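Local coordinates for beta-N-acetylglucosaminidase-like protein Glycoside hydrolase family 20 (PDB 6YHH) that probably removes terminal N-acetylglucosamine residues from chitin fragments, acting as a family 20 beta-N-acetylhexosaminidase in the bacterium's chitin metabolism, at residues V183-W188 with G278-T283; E200-G205 with G237-T242; D53-I58 with T119-L124; L49-G54 with E499-T504. All coordinates share one frame; numbering follows the deposited sequence.

Interactions 1 and 2 belong to the TIM-barrel catalytic domain and adjoin each other, D185 of interaction 1 bonding to S238 of interaction 2, and W188 pairing through its backbone with A202. Interactions 3 and 4 lie on the opposite side of the chain's centre from interaction 1 and both use helix 40-56, sharing D53 and G54. Interactions 1 and 3 are buried, 2 is partly buried and 4 is at the surface. The chemistry differs accordingly: water-mediated polar links beside a ring in 1, alanine and threonine methyls and a leucine meeting carbonyl oxygens in 2, leucines against an arginine in 3, and a salt bridge with waters in 4.

Interaction 1 (V183-W188 with G278-T283); sequences VDDQGW and GIFSPT
D185 and Q186 meet F280 where a beta hairpin at the end of a TIM-barrel strand faces a long loop. Strand 177-184 and strand 187-188 are joined by a type I turn from D184 to G187, and D185 and Q186 are its two central residues. D185 has its CG beside the backbone N (chi1 -66°), which sends the carboxylate across to F280. There OD2 lies at the ring edge, near its plane, 3.7 Å from F280 CD2, with the carboxylate turned 71° from the ring. The hydrogen-rich rim of a phenylalanine suits a neighbouring carboxylate better than its face would. Q186 bends at chi2 (80°), and this folds NE2 back to within 3.9 Å of F280 CE2, approaching the ring obliquely. The amide is fixed from both ends: OE1 accepts from R155, and NE2 donates to the carbonyl of N276. The polar link between the segments is made by water. Water 2 donates to D185 OD2 over 2.8 Å and accepts from F280 N at 2.9 Å, tying the carboxylate to the loop backbone. Water 1 accepts from Q186 NE2 at 3.1 Å and lies close to both D185 OD2 and G278 O, in the plane of the F280 ring at its edge. The D185 side chain is about 7 Å from that of E317, the predicted proton donor, so the contact borders the probable active site. The other carboxylate oxygen, D185 OD1, takes a hydrogen bond from S238 OG and also lies 2.8 Å from water 3.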
# COMPACT_ATOMS: atom_id res chain seq x y z
N VAL A 183 -5.10 22.38 -4.00
CA VAL A 183 -6.06 23.20 -3.32
C VAL A 183 -7.40 23.16 -4.05
O VAL A 183 -7.43 23.17 -5.30
CB VAL A 183 -5.61 24.70 -3.28
CG1 VAL A 183 -6.61 25.45 -2.41
CG2 VAL A 183 -4.12 24.81 -2.83
N ASP A 184 -8.50 23.06 -3.29
CA ASP A 184 -9.81 23.20 -3.85
C ASP A 184 -10.73 23.52 -2.66
O ASP A 184 -10.24 23.88 -1.52
CB ASP A 184 -10.22 21.94 -4.64
CG ASP A 184 -11.15 22.24 -5.76
OD1 ASP A 184 -12.33 22.60 -5.45
OD2 ASP A 184 -10.77 22.16 -6.92
N ASP A 185 -12.04 23.48 -2.88
CA ASP A 185 -13.00 23.86 -1.83
C ASP A 185 -12.91 22.97 -0.57
O ASP A 185 -13.25 23.37 0.54
CB ASP A 185 -14.45 23.77 -2.34
CG ASP A 185 -14.76 24.79 -3.43
OD1 ASP A 185 -14.84 26.01 -3.09
OD2 ASP A 185 -14.93 24.30 -4.59
N GLN A 186 -12.45 21.75 -0.80
CA GLN A 186 -12.46 20.68 0.18
C GLN A 186 -11.14 20.56 0.96
O GLN A 186 -10.96 19.61 1.73
CB GLN A 186 -12.76 19.35 -0.55
CG GLN A 186 -14.13 19.29 -1.14
CD GLN A 186 -14.31 20.00 -2.47
OE1 GLN A 186 -13.38 20.51 -3.07
NE2 GLN A 186 -15.54 20.08 -2.90
N GLY A 187 -10.18 21.49 0.69
CA GLY A 187 -8.95 21.50 1.45
C GLY A 187 -7.76 22.04 0.71
O GLY A 187 -7.68 21.94 -0.47
N TRP A 188 -6.88 22.67 1.50
CA TRP A 188 -5.58 23.20 1.12
C TRP A 188 -4.47 22.27 1.56
O TRP A 188 -4.43 21.90 2.76
CB TRP A 188 -5.37 24.58 1.84
CG TRP A 188 -4.04 25.16 1.64
CD1 TRP A 188 -2.93 24.81 2.29
CD2 TRP A 188 -3.65 26.18 0.71
NE1 TRP A 188 -1.87 25.49 1.81
CE2 TRP A 188 -2.28 26.34 0.84
CE3 TRP A 188 -4.33 26.93 -0.24
CZ2 TRP A 188 -1.55 27.25 0.05
CZ3 TRP A 188 -3.65 27.83 -1.00
CH2 TRP A 188 -2.26 27.96 -0.88
N GLY A 278 -19.25 19.47 -5.81
CA GLY A 278 -20.06 20.45 -6.57
C GLY A 278 -19.28 21.71 -6.92
O GLY A 278 -18.08 21.72 -6.92
N ILE A 279 -20.04 22.68 -7.39
CA ILE A 279 -19.54 23.99 -7.76
C ILE A 279 -20.04 24.93 -6.71
O ILE A 279 -21.29 25.02 -6.50
CB ILE A 279 -20.04 24.44 -9.15
CG1 ILE A 279 -19.63 23.43 -10.21
CG2 ILE A 279 -19.44 25.80 -9.43
CD1 ILE A 279 -20.23 23.65 -11.60
N PHE A 280 -19.16 25.67 -6.07
CA PHE A 280 -19.51 26.48 -4.92
C PHE A 280 -19.28 27.96 -5.19
O PHE A 280 -18.49 28.34 -6.10
CB PHE A 280 -18.79 25.97 -3.65
CG PHE A 280 -19.17 24.52 -3.33
CD1 PHE A 280 -20.35 24.21 -2.67
CD2 PHE A 280 -18.42 23.49 -3.82
CE1 PHE A 280 -20.75 22.88 -2.51
CE2 PHE A 280 -18.78 22.18 -3.62
CZ PHE A 280 -19.94 21.86 -2.96
N SER A 281 -19.95 28.80 -4.39
CA SER A 281 -19.84 30.23 -4.56
C SER A 281 -18.60 31.00 -3.99
O SER A 281 -18.33 32.09 -4.48
CB SER A 281 -21.10 30.88 -4.03
OG SER A 281 -21.19 30.75 -2.68
N PRO A 282 -17.88 30.48 -2.99
CA PRO A 282 -16.83 31.31 -2.42
C PRO A 282 -15.70 31.60 -3.45
O PRO A 282 -15.20 30.69 -4.10
CB PRO A 282 -16.29 30.46 -1.25
CG PRO A 282 -17.50 29.66 -0.81
CD PRO A 282 -18.17 29.32 -2.11
N THR A 283 -15.42 32.86 -3.63
CA THR A 283 -14.56 33.33 -4.69
C THR A 283 -13.68 34.45 -4.13
O THR A 283 -14.18 35.44 -3.49
CB THR A 283 -15.40 33.93 -5.89
OG1 THR A 283 -16.43 33.03 -6.28
CG2 THR A 283 -14.57 34.20 -7.12
O HOH W 1 -15.57 21.82 -5.47
O HOH W 2 -16.43 25.15 -6.78
O HOH W 3 -16.18 27.95 -4.60

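Interaction 2 (E200-G205 with G237-T242); sequences ELASDG and GSAILT
With chi1 at -60°, T242 places CG2 opposite its backbone N and swings the methyl onto L201, while OG1 sits beside that N and faces back along its own helix. One rotamer thus serves both branches. T242 CG2 comes to 3.4 Å from L201 O, a methyl resting on a carbonyl oxygen, and T242 OG1 donates to S238 O at 2.7 Å, one turn earlier, tilted 28° from the carbonyl plane. Threonine suits this place because a helix carbonyl can absorb its hydroxyl while the methyl turns to the neighbouring helix. L201 also has CG beside its backbone N (chi1 -62°), bringing CD1 to 4.1 Å from T242 O. The closest packing lies between the alanines: A202 CB is 3.2 Å from A239 O, and the two CB atoms are 4.0 Å apart. Their CA atoms are only 5.0 Å apart, a spacing that favours the smallest side chains. Here helix 197-202 packs beside helix 238-243, two short helices in the family 20 catalytic barrel, with W188 of strand 187-188 packed on A202 and I240. Without the methyl and hydroxyl of T242, as in an alanine here, a gap would probably open beside the L201 carbonyl and S238 O would lose its hydroxyl donor. Polar groups such as S238 OG find partners elsewhere (D185), so the two segments meet by shape: methyl groups seated against carbonyl oxygens, with little tolerance for bulk.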
# COMPACT_ATOMS: atom_id res chain seq x y z
N GLU A 200 -3.87 25.28 9.59
CA GLU A 200 -4.65 25.15 10.77
C GLU A 200 -6.13 25.01 10.52
O GLU A 200 -6.81 24.14 11.15
CB GLU A 200 -4.42 26.41 11.65
CG GLU A 200 -5.08 26.35 13.01
CD GLU A 200 -5.25 27.74 13.69
OE1 GLU A 200 -4.90 28.84 13.16
OE2 GLU A 200 -5.79 27.70 14.82
N LEU A 201 -6.64 25.83 9.63
CA LEU A 201 -8.07 26.03 9.45
C LEU A 201 -8.63 25.41 8.16
O LEU A 201 -9.83 25.28 8.05
CB LEU A 201 -8.41 27.52 9.45
CG LEU A 201 -8.07 28.27 10.76
CD1 LEU A 201 -8.44 29.71 10.59
CD2 LEU A 201 -8.75 27.62 11.97
N ALA A 202 -7.78 25.12 7.19
CA ALA A 202 -8.27 24.75 5.84
C ALA A 202 -7.75 23.39 5.36
O ALA A 202 -7.80 23.14 4.13
CB ALA A 202 -7.94 25.87 4.83
N SER A 203 -7.20 22.57 6.24
CA SER A 203 -6.61 21.28 5.82
C SER A 203 -7.10 20.01 6.54
O SER A 203 -6.80 18.92 6.09
CB SER A 203 -5.07 21.24 5.94
OG SER A 203 -4.68 21.09 7.30
N ASP A 204 -7.74 20.15 7.70
CA ASP A 204 -8.08 19.01 8.59
C ASP A 204 -6.82 18.24 9.00
O ASP A 204 -6.87 17.08 9.40
CB ASP A 204 -9.07 18.02 7.93
CG ASP A 204 -10.40 18.63 7.61
OD1 ASP A 204 -11.01 19.28 8.48
OD2 ASP A 204 -10.86 18.41 6.44
N GLY A 205 -5.69 18.90 8.94
CA GLY A 205 -4.40 18.22 9.23
C GLY A 205 -3.82 17.36 8.17
O GLY A 205 -2.83 16.68 8.45
N GLY A 237 -12.96 28.61 -3.95
CA GLY A 237 -12.24 29.31 -2.89
C GLY A 237 -12.60 28.96 -1.47
O GLY A 237 -12.14 29.66 -0.57
N SER A 238 -13.43 27.93 -1.23
CA SER A 238 -13.99 27.70 0.13
C SER A 238 -12.94 27.59 1.23
O SER A 238 -13.11 28.11 2.33
CB SER A 238 -14.98 26.53 0.20
OG SER A 238 -15.95 26.62 -0.80
N ALA A 239 -11.91 26.78 0.97
CA ALA A 239 -10.90 26.49 1.92
C ALA A 239 -9.98 27.66 2.11
O ALA A 239 -9.76 28.05 3.27
CB ALA A 239 -10.10 25.31 1.46
N ILE A 240 -9.56 28.31 1.02
CA ILE A 240 -8.73 29.52 1.16
C ILE A 240 -9.42 30.56 2.05
O ILE A 240 -8.81 31.21 2.96
CB ILE A 240 -8.38 30.10 -0.20
CG1 ILE A 240 -7.44 29.15 -0.96
CG2 ILE A 240 -7.69 31.46 -0.03
CD1 ILE A 240 -7.19 29.62 -2.35
N LEU A 241 -10.70 30.74 1.79
CA LEU A 241 -11.47 31.80 2.46
C LEU A 241 -11.91 31.40 3.88
O LEU A 241 -12.37 32.21 4.63
CB LEU A 241 -12.69 32.15 1.62
CG LEU A 241 -12.33 32.84 0.29
CD1 LEU A 241 -13.54 32.97 -0.62
CD2 LEU A 241 -11.79 34.24 0.58
N THR A 242 -11.86 30.10 4.23
CA THR A 242 -11.97 29.70 5.63
C THR A 242 -10.79 30.27 6.46
O THR A 242 -10.99 30.73 7.58
CB THR A 242 -12.04 28.15 5.73
OG1 THR A 242 -13.16 27.69 5.01
CG2 THR A 242 -12.10 27.69 7.17

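Interaction 3 (D53-I58 with T119-L124); sequences DGRTGI and TLLQLL
This is a buried helix-to-helix contact in which R55 and T56, near the end of helix 40-56, pack on L121 near the end of helix 110-123 and L124 just after it. R55 does most of the reaching. Its chain is extended from CG to NE (chi3 -171°), which carries the guanidinium across to L121. L121 CD2 sits 4.2 Å above the guanidinium plane, over its centre, and L121 CB is 3.9 Å from R55 NH1. The flat, weakly hydrated face of an arginine accepts such a leucine readily, while its N-H groups point outward around the rim. R55 NH1 also comes within 3.2 Å of L121 O, and NE forms a salt bridge with E500. The two helices belong to the alpha/beta domain 2 of family 20, where they pack against its mixed sheet; T56 touches F131 and L124 touches F133, both on strand 131-140. L124 throws CG opposite the backbone N (chi1 -171°), and CD2 then meets two partners, R55 CD at 4.1 Å and T56 CG2 at 4.1 Å. T56 suits this spot by dividing its branches: the methyl faces L124, while OG1 bonds to the carbonyl of L52 within its own helix.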
# COMPACT_ATOMS: atom_id res chain seq x y z
N ASP A 53 14.49 -8.77 -12.14
CA ASP A 53 14.77 -9.89 -11.24
C ASP A 53 13.51 -10.35 -10.56
O ASP A 53 13.26 -11.55 -10.39
CB ASP A 53 15.83 -9.51 -10.22
CG ASP A 53 16.77 -10.71 -9.83
OD1 ASP A 53 16.59 -11.83 -10.30
OD2 ASP A 53 17.70 -10.39 -9.07
N GLY A 54 12.66 -9.39 -10.14
CA GLY A 54 11.41 -9.79 -9.50
C GLY A 54 10.51 -10.65 -10.40
O GLY A 54 9.76 -11.49 -9.95
N ARG A 55 10.58 -10.39 -11.70
CA ARG A 55 9.77 -11.15 -12.63
C ARG A 55 10.33 -12.50 -13.02
O ARG A 55 9.58 -13.37 -13.52
CB ARG A 55 9.60 -10.35 -13.93
CG ARG A 55 8.97 -9.00 -13.82
CD ARG A 55 8.69 -8.38 -15.14
NE ARG A 55 8.28 -7.00 -15.01
CZ ARG A 55 7.91 -6.21 -16.00
NH1 ARG A 55 7.77 -6.73 -17.22
NH2 ARG A 55 7.58 -4.97 -15.75
N THR A 56 11.63 -12.68 -12.82
CA THR A 56 12.36 -13.83 -13.35
C THR A 56 13.01 -14.76 -12.35
O THR A 56 13.30 -15.95 -12.71
CB THR A 56 13.46 -13.40 -14.32
OG1 THR A 56 14.42 -12.51 -13.71
CG2 THR A 56 12.86 -12.74 -15.52
N GLY A 57 13.32 -14.22 -11.15
CA GLY A 57 13.85 -15.11 -10.11
C GLY A 57 15.27 -15.57 -10.41
O GLY A 57 15.69 -16.65 -9.89
N ILE A 58 16.04 -14.77 -11.12
CA ILE A 58 17.38 -15.16 -11.54
C ILE A 58 18.42 -14.93 -10.48
O ILE A 58 19.34 -15.74 -10.38
CB ILE A 58 17.72 -14.55 -12.91
CG1 ILE A 58 16.83 -15.23 -13.95
CG2 ILE A 58 19.25 -14.71 -13.18
CD1 ILE A 58 16.87 -14.65 -15.34
N THR A 119 10.33 -0.12 -22.28
CA THR A 119 10.04 -0.93 -23.45
C THR A 119 10.66 -2.30 -23.32
O THR A 119 10.04 -3.33 -23.69
CB THR A 119 10.50 -0.24 -24.74
OG1 THR A 119 9.96 1.06 -24.77
CG2 THR A 119 10.06 -0.99 -25.96
N LEU A 120 11.94 -2.33 -22.93
CA LEU A 120 12.66 -3.60 -22.69
C LEU A 120 11.91 -4.53 -21.73
O LEU A 120 11.75 -5.73 -22.00
CB LEU A 120 14.13 -3.36 -22.29
CG LEU A 120 14.98 -4.62 -22.22
CD1 LEU A 120 14.92 -5.54 -23.40
CD2 LEU A 120 16.38 -4.23 -21.84
N LEU A 121 11.44 -4.02 -20.60
CA LEU A 121 10.62 -4.86 -19.70
C LEU A 121 9.42 -5.43 -20.38
O LEU A 121 9.05 -6.59 -20.15
CB LEU A 121 10.22 -4.04 -18.49
CG LEU A 121 11.36 -3.75 -17.52
CD1 LEU A 121 10.93 -2.71 -16.49
CD2 LEU A 121 11.85 -5.05 -16.86
N GLN A 122 8.79 -4.61 -21.25
CA GLN A 122 7.60 -5.11 -21.96
C GLN A 122 7.90 -6.10 -23.00
O GLN A 122 7.01 -6.92 -23.33
CB GLN A 122 6.84 -3.94 -22.55
CG GLN A 122 6.20 -3.02 -21.50
CD GLN A 122 5.42 -1.87 -22.14
OE1 GLN A 122 5.63 -1.53 -23.31
NE2 GLN A 122 4.55 -1.22 -21.35
N LEU A 123 9.15 -6.14 -23.45
CA LEU A 123 9.53 -7.12 -24.45
C LEU A 123 9.82 -8.49 -23.90
O LEU A 123 9.91 -9.49 -24.65
CB LEU A 123 10.81 -6.67 -25.20
CG LEU A 123 10.82 -5.86 -26.46
CD1 LEU A 123 12.31 -5.83 -26.94
CD2 LEU A 123 9.90 -6.44 -27.57
N LEU A 124 9.96 -8.59 -22.58
CA LEU A 124 10.22 -9.91 -21.89
C LEU A 124 9.24 -10.94 -22.23
O LEU A 124 7.99 -10.69 -22.15
CB LEU A 124 10.27 -9.70 -20.38
CG LEU A 124 10.74 -10.95 -19.58
CD1 LEU A 124 12.17 -11.30 -19.87
CD2 LEU A 124 10.40 -10.65 -18.11

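Interaction 4 (L49-G54 with E499-T504); sequences LRRLDG and EELGLT
R51 and E500 approach at about a right angle, with guanidinium and carboxylate planes 84° apart, and form a salt bridge through a single oxygen. R51 NE donates to E500 OE2 over 2.8 Å, nearly straight at 172°, the oxygen lying close to the guanidinium plane but met on its anti side from well out of the carboxylate plane. A bend at chi3 (63°) turns NE, rather than the tip of R51, to the carboxylate. E500, its CG between backbone N and carbonyl carbon, runs extended to the helix. L501 CD2 lies over one face of the R51 guanidinium, 3.6 Å from R51 NE; arginine suits the place by offering an acid its edge and a leucine its flat face. Water 4 donates to R51 O at 2.7 Å and E500 OE1 at 2.8 Å; water 5 accepts from R51 NH2 and donates to E500 OE2. Were R51 a leucine, E500 OE2 and E118, the second acid paired with R51, would probably lose their shared positive charge, R55 still holding E500 OE1. The contact joins helix 40-56 to the 3-10 segment and loop between helices 484-497 and 507-517; R51 touches L121 of helix 110-123, and L501 rests on A172 of helix 160-172.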
# COMPACT_ATOMS: atom_id res chain seq x y z
N LEU A 49 16.70 -3.30 -13.10
CA LEU A 49 17.30 -4.59 -12.76
C LEU A 49 16.53 -5.28 -11.63
O LEU A 49 16.23 -6.47 -11.72
CB LEU A 49 18.76 -4.37 -12.41
CG LEU A 49 19.59 -5.64 -12.24
CD1 LEU A 49 19.65 -6.32 -13.57
CD2 LEU A 49 21.00 -5.33 -11.76
N ARG A 50 16.18 -4.52 -10.60
CA ARG A 50 15.34 -5.03 -9.53
C ARG A 50 14.02 -5.55 -10.04
O ARG A 50 13.57 -6.66 -9.69
CB ARG A 50 15.11 -4.02 -8.42
CG ARG A 50 16.35 -3.53 -7.66
CD ARG A 50 16.89 -4.67 -6.76
NE ARG A 50 17.75 -5.59 -7.45
CZ ARG A 50 19.03 -5.37 -7.80
NH1 ARG A 50 19.58 -4.16 -7.56
NH2 ARG A 50 19.70 -6.32 -8.39
N ARG A 51 13.37 -4.77 -10.93
CA ARG A 51 12.09 -5.19 -11.45
C ARG A 51 12.22 -6.45 -12.32
O ARG A 51 11.43 -7.40 -12.21
CB ARG A 51 11.43 -4.07 -12.23
CG ARG A 51 10.99 -2.94 -11.34
CD ARG A 51 10.76 -1.64 -12.07
NE ARG A 51 9.72 -1.69 -13.04
CZ ARG A 51 9.54 -0.80 -14.02
NH1 ARG A 51 10.44 0.13 -14.23
NH2 ARG A 51 8.47 -0.89 -14.82
N LEU A 52 13.21 -6.46 -13.18
CA LEU A 52 13.45 -7.64 -14.00
C LEU A 52 13.69 -8.90 -13.19
O LEU A 52 13.18 -9.95 -13.51
CB LEU A 52 14.65 -7.34 -14.94
CG LEU A 52 14.97 -8.43 -15.93
CD1 LEU A 52 13.78 -8.75 -16.85
CD2 LEU A 52 16.21 -8.09 -16.75
N ASP A 53 14.49 -8.77 -12.14
CA ASP A 53 14.77 -9.89 -11.24
C ASP A 53 13.51 -10.35 -10.56
O ASP A 53 13.26 -11.55 -10.39
CB ASP A 53 15.83 -9.51 -10.22
CG ASP A 53 16.77 -10.71 -9.83
OD1 ASP A 53 16.59 -11.83 -10.30
OD2 ASP A 53 17.70 -10.39 -9.07
N GLY A 54 12.66 -9.39 -10.14
CA GLY A 54 11.41 -9.79 -9.50
C GLY A 54 10.51 -10.65 -10.40
O GLY A 54 9.76 -11.49 -9.95
N GLU A 499 1.67 -3.86 -11.05
CA GLU A 499 1.56 -4.24 -9.64
C GLU A 499 2.88 -4.29 -8.94
O GLU A 499 2.96 -4.10 -7.72
CB GLU A 499 0.87 -5.58 -9.46
CG GLU A 499 -0.62 -5.61 -9.80
CD GLU A 499 -1.29 -6.84 -9.29
OE1 GLU A 499 -0.89 -7.93 -9.69
OE2 GLU A 499 -2.13 -6.66 -8.36
N GLU A 500 3.96 -4.53 -9.70
CA GLU A 500 5.27 -4.53 -9.07
C GLU A 500 5.70 -3.18 -8.54
O GLU A 500 6.63 -3.13 -7.77
CB GLU A 500 6.34 -5.10 -10.02
CG GLU A 500 6.75 -4.11 -11.10
CD GLU A 500 7.50 -4.71 -12.29
OE1 GLU A 500 7.55 -5.96 -12.42
OE2 GLU A 500 7.97 -3.88 -13.11
N LEU A 501 5.04 -2.13 -8.98
CA LEU A 501 5.35 -0.79 -8.54
C LEU A 501 4.42 -0.37 -7.36
O LEU A 501 4.45 0.76 -6.90
CB LEU A 501 5.09 0.18 -9.72
CG LEU A 501 5.93 -0.15 -10.96
CD1 LEU A 501 5.53 0.75 -12.14
CD2 LEU A 501 7.41 -0.16 -10.69
N GLY A 502 3.64 -1.31 -6.84
CA GLY A 502 2.76 -1.07 -5.69
C GLY A 502 1.37 -0.64 -6.05
O GLY A 502 0.53 -0.41 -5.17
N LEU A 503 1.07 -0.52 -7.34
CA LEU A 503 -0.28 -0.05 -7.71
C LEU A 503 -1.34 -1.01 -7.23
O LEU A 503 -1.19 -2.24 -7.27
CB LEU A 503 -0.39 0.17 -9.28
CG LEU A 503 0.14 1.51 -9.83
CD1 LEU A 503 -0.20 2.79 -9.16
CD2 LEU A 503 1.65 1.51 -9.61
N THR A 504 -2.46 -0.49 -6.75
CA THR A 504 -3.40 -1.28 -5.94
C THR A 504 -4.65 -1.59 -6.71
O THR A 504 -5.62 -2.08 -6.15
CB THR A 504 -3.88 -0.53 -4.69
OG1 THR A 504 -4.70 0.62 -5.04
CG2 THR A 504 -2.72 -0.01 -3.83
O HOH W 4 9.32 -7.15 -10.56
O HOH W 5 5.74 -2.19 -14.76